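Local coordinates for uncharacterized protein VP1736 (Vibrio parahaemolyticus, PDB 3LXQ) that is of unknown function but carries a sulfatase-family domain of the alkaline phosphatase clan, built around a largely parallel central beta sheet flanked by helices, at residues 268-271 / 272-275. Numbering follows the deposited sequence.
Sequences HMTR and NNAV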
ATOM      1  N   HIS A 268      -2.461  28.971  -7.472  1.00 60.30           N
ATOM      2  CA  HIS A 268      -1.953  27.865  -8.298  1.00 58.00           C
ATOM      3  C   HIS A 268      -1.279  26.744  -7.487  1.00 56.18           C
ATOM      4  O   HIS A 268      -1.482  25.566  -7.774  1.00 54.30           O
ATOM      5  CB  HIS A 268      -0.996  28.385  -9.378  1.00 59.50           C
ATOM      6  CG  HIS A 268      -0.339  27.302 -10.182  1.00 57.12           C
ATOM      7  ND1 HIS A 268       0.922  26.825  -9.897  1.00 56.33           N
ATOM      8  CD2 HIS A 268      -0.767  26.604 -11.261  1.00 55.39           C
ATOM      9  CE1 HIS A 268       1.241  25.880 -10.764  1.00 54.28           C
ATOM     10  NE2 HIS A 268       0.238  25.733 -11.608  1.00 53.76           N
HETATM   11  N   MSE A 269      -0.482  27.113  -6.486  1.00 56.92           N
HETATM   12  CA  MSE A 269       0.300  26.144  -5.721  1.00 56.40           C
HETATM   13  C   MSE A 269      -0.388  25.796  -4.407  1.00 55.30           C
HETATM   14  O   MSE A 269      -0.086  26.384  -3.365  1.00 56.61           O
HETATM   15  CB  MSE A 269       1.723  26.668  -5.467  1.00 59.09           C
HETATM   16  CG  MSE A 269       2.628  26.640  -6.692  1.00 61.26           C
HETATM   17 SE   MSE A 269       4.427  27.356  -6.411  1.00 69.02          SE
HETATM   18  CE  MSE A 269       5.047  27.289  -8.270  1.00 68.51           C
ATOM     19  N   THR A 270      -1.328  24.850  -4.474  1.00 53.43           N
ATOM     20  CA  THR A 270      -2.010  24.305  -3.291  1.00 52.57           C
ATOM     21  C   THR A 270      -2.005  22.779  -3.329  1.00 51.76           C
ATOM     22  O   THR A 270      -1.723  22.177  -4.374  1.00 51.34           O
ATOM     23  CB  THR A 270      -3.496  24.739  -3.185  1.00 52.44           C
ATOM     24  OG1 THR A 270      -4.269  24.031  -4.161  1.00 51.15           O
ATOM     25  CG2 THR A 270      -3.667  26.260  -3.357  1.00 53.88           C
ATOM     26  N   ARG A 271      -2.339  22.165  -2.196  1.00 51.75           N
ATOM     27  CA  ARG A 271      -2.468  20.717  -2.123  1.00 51.91           C
ATOM     28  C   ARG A 271      -3.593  20.223  -3.025  1.00 50.80           C
ATOM     29  O   ARG A 271      -3.379  19.324  -3.840  1.00 50.88           O
ATOM     30  CB  ARG A 271      -2.669  20.227  -0.680  1.00 52.73           C
ATOM     31  CG  ARG A 271      -2.629  18.706  -0.585  1.00 53.66           C
ATOM     32  CD  ARG A 271      -2.505  18.192   0.835  1.00 55.22           C
ATOM     33  NE  ARG A 271      -1.145  18.198   1.370  1.00 58.59           N
ATOM     34  CZ  ARG A 271      -0.187  17.324   1.054  1.00 60.39           C
ATOM     35  NH1 ARG A 271      -0.392  16.382   0.148  1.00 59.98           N
ATOM     36  NH2 ARG A 271       1.005  17.414   1.623  1.00 63.19           N
ATOM     37  N   ASN A 272      -4.773  20.825  -2.897  1.00 53.07           N
ATOM     38  CA  ASN A 272      -5.924  20.419  -3.711  1.00 53.19           C
ATOM     39  C   ASN A 272      -5.579  20.377  -5.189  1.00 53.00           C
ATOM     40  O   ASN A 272      -5.839  19.376  -5.864  1.00 52.43           O
ATOM     41  CB  ASN A 272      -7.134  21.327  -3.479  1.00 54.74           C
ATOM     42  CG  ASN A 272      -7.716  21.208  -2.070  1.00 56.40           C
ATOM     43  OD1 ASN A 272      -8.393  22.127  -1.595  1.00 59.64           O
ATOM     44  ND2 ASN A 272      -7.461  20.093  -1.401  1.00 55.56           N
ATOM     45  N   ASN A 273      -4.965  21.453  -5.678  1.00 53.83           N
ATOM     46  CA  ASN A 273      -4.603  21.570  -7.092  1.00 54.22           C
ATOM     47  C   ASN A 273      -3.528  20.573  -7.521  1.00 53.12           C
ATOM     48  O   ASN A 273      -3.604  20.009  -8.615  1.00 52.98           O
ATOM     49  CB  ASN A 273      -4.163  23.002  -7.424  1.00 56.00           C
ATOM     50  CG  ASN A 273      -5.308  24.000  -7.372  1.00 57.39           C
ATOM     51  OD1 ASN A 273      -6.452  23.672  -7.676  1.00 57.25           O
ATOM     52  ND2 ASN A 273      -4.993  25.235  -7.004  1.00 58.91           N
ATOM     53  N   ALA A 274      -2.534  20.357  -6.656  1.00 52.56           N
ATOM     54  CA  ALA A 274      -1.504  19.337  -6.901  1.00 51.32           C
ATOM     55  C   ALA A 274      -2.107  17.932  -7.021  1.00 49.92           C
ATOM     56  O   ALA A 274      -1.696  17.147  -7.892  1.00 49.13           O
ATOM     57  CB  ALA A 274      -0.436  19.380  -5.831  1.00 51.36           C
ATOM     58  N   VAL A 275      -3.074  17.621  -6.154  1.00 49.34           N
ATOM     59  CA  VAL A 275      -3.842  16.374  -6.278  1.00 48.91           C
ATOM     60  C   VAL A 275      -4.557  16.339  -7.637  1.00 49.31           C
ATOM     61  O   VAL A 275      -4.431  15.366  -8.386  1.00 48.94           O
ATOM     62  CB  VAL A 275      -4.847  16.177  -5.107  1.00 49.21           C
ATOM     63  CG1 VAL A 275      -5.837  15.038  -5.405  1.00 48.51           C
ATOM     64  CG2 VAL A 275      -4.108  15.915  -3.788  1.00 48.51           C
TER
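Thr270 caps the first turn of helix 271-289: its OG1 accepts the backbone N-H of Asn273 at 3.1 Å, in a nearly straight bond with an N-H...O angle of 167°. The hydroxyl reaches this amide because chi1 of 74° sets it between the backbone N and the carbonyl carbon of its own residue. Asn273 returns the approach with its side chain, which crosses that of Thr270 obliquely; CB lies 3.4 Å from OG1, and ND2 comes within 3.2 Å of the same oxygen but at an angle too poor for a hydrogen bond. The amide of Asn273 thus leans back toward the N-cap residue.

Regular helical bonding starts at the cap residue itself. Thr270 O accepts from Ala274 N at 3.0 Å, and Arg271 O takes Val275 N at 2.9 Å. The CB of Ala274 packs 3.4 Å from Thr270 O, and Val275 lays CG2 against Arg271 O. The side chain of Arg271 starts away from the turn and bends at chi3, its aliphatic CG only grazing Val275 CG2, and it touches Ser95.

The preceding loop positions both polar side chains. Asn273 OD1 accepts from the backbone N atoms of Tyr264 and Asp265, which hold its amide in place, while Thr270 OG1 has a weak hydrogen bond with Asp265 OD1. Tyr256 stacks on the ring of His268 and touches Asn273.

Thr270 thus satisfies one amide at a helix start, where no preceding turn supplies a carbonyl, while buried Asn273 ties that turn back to the loop; the side chain of Asp265 may also interact favourably with the positive end of the helix dipole.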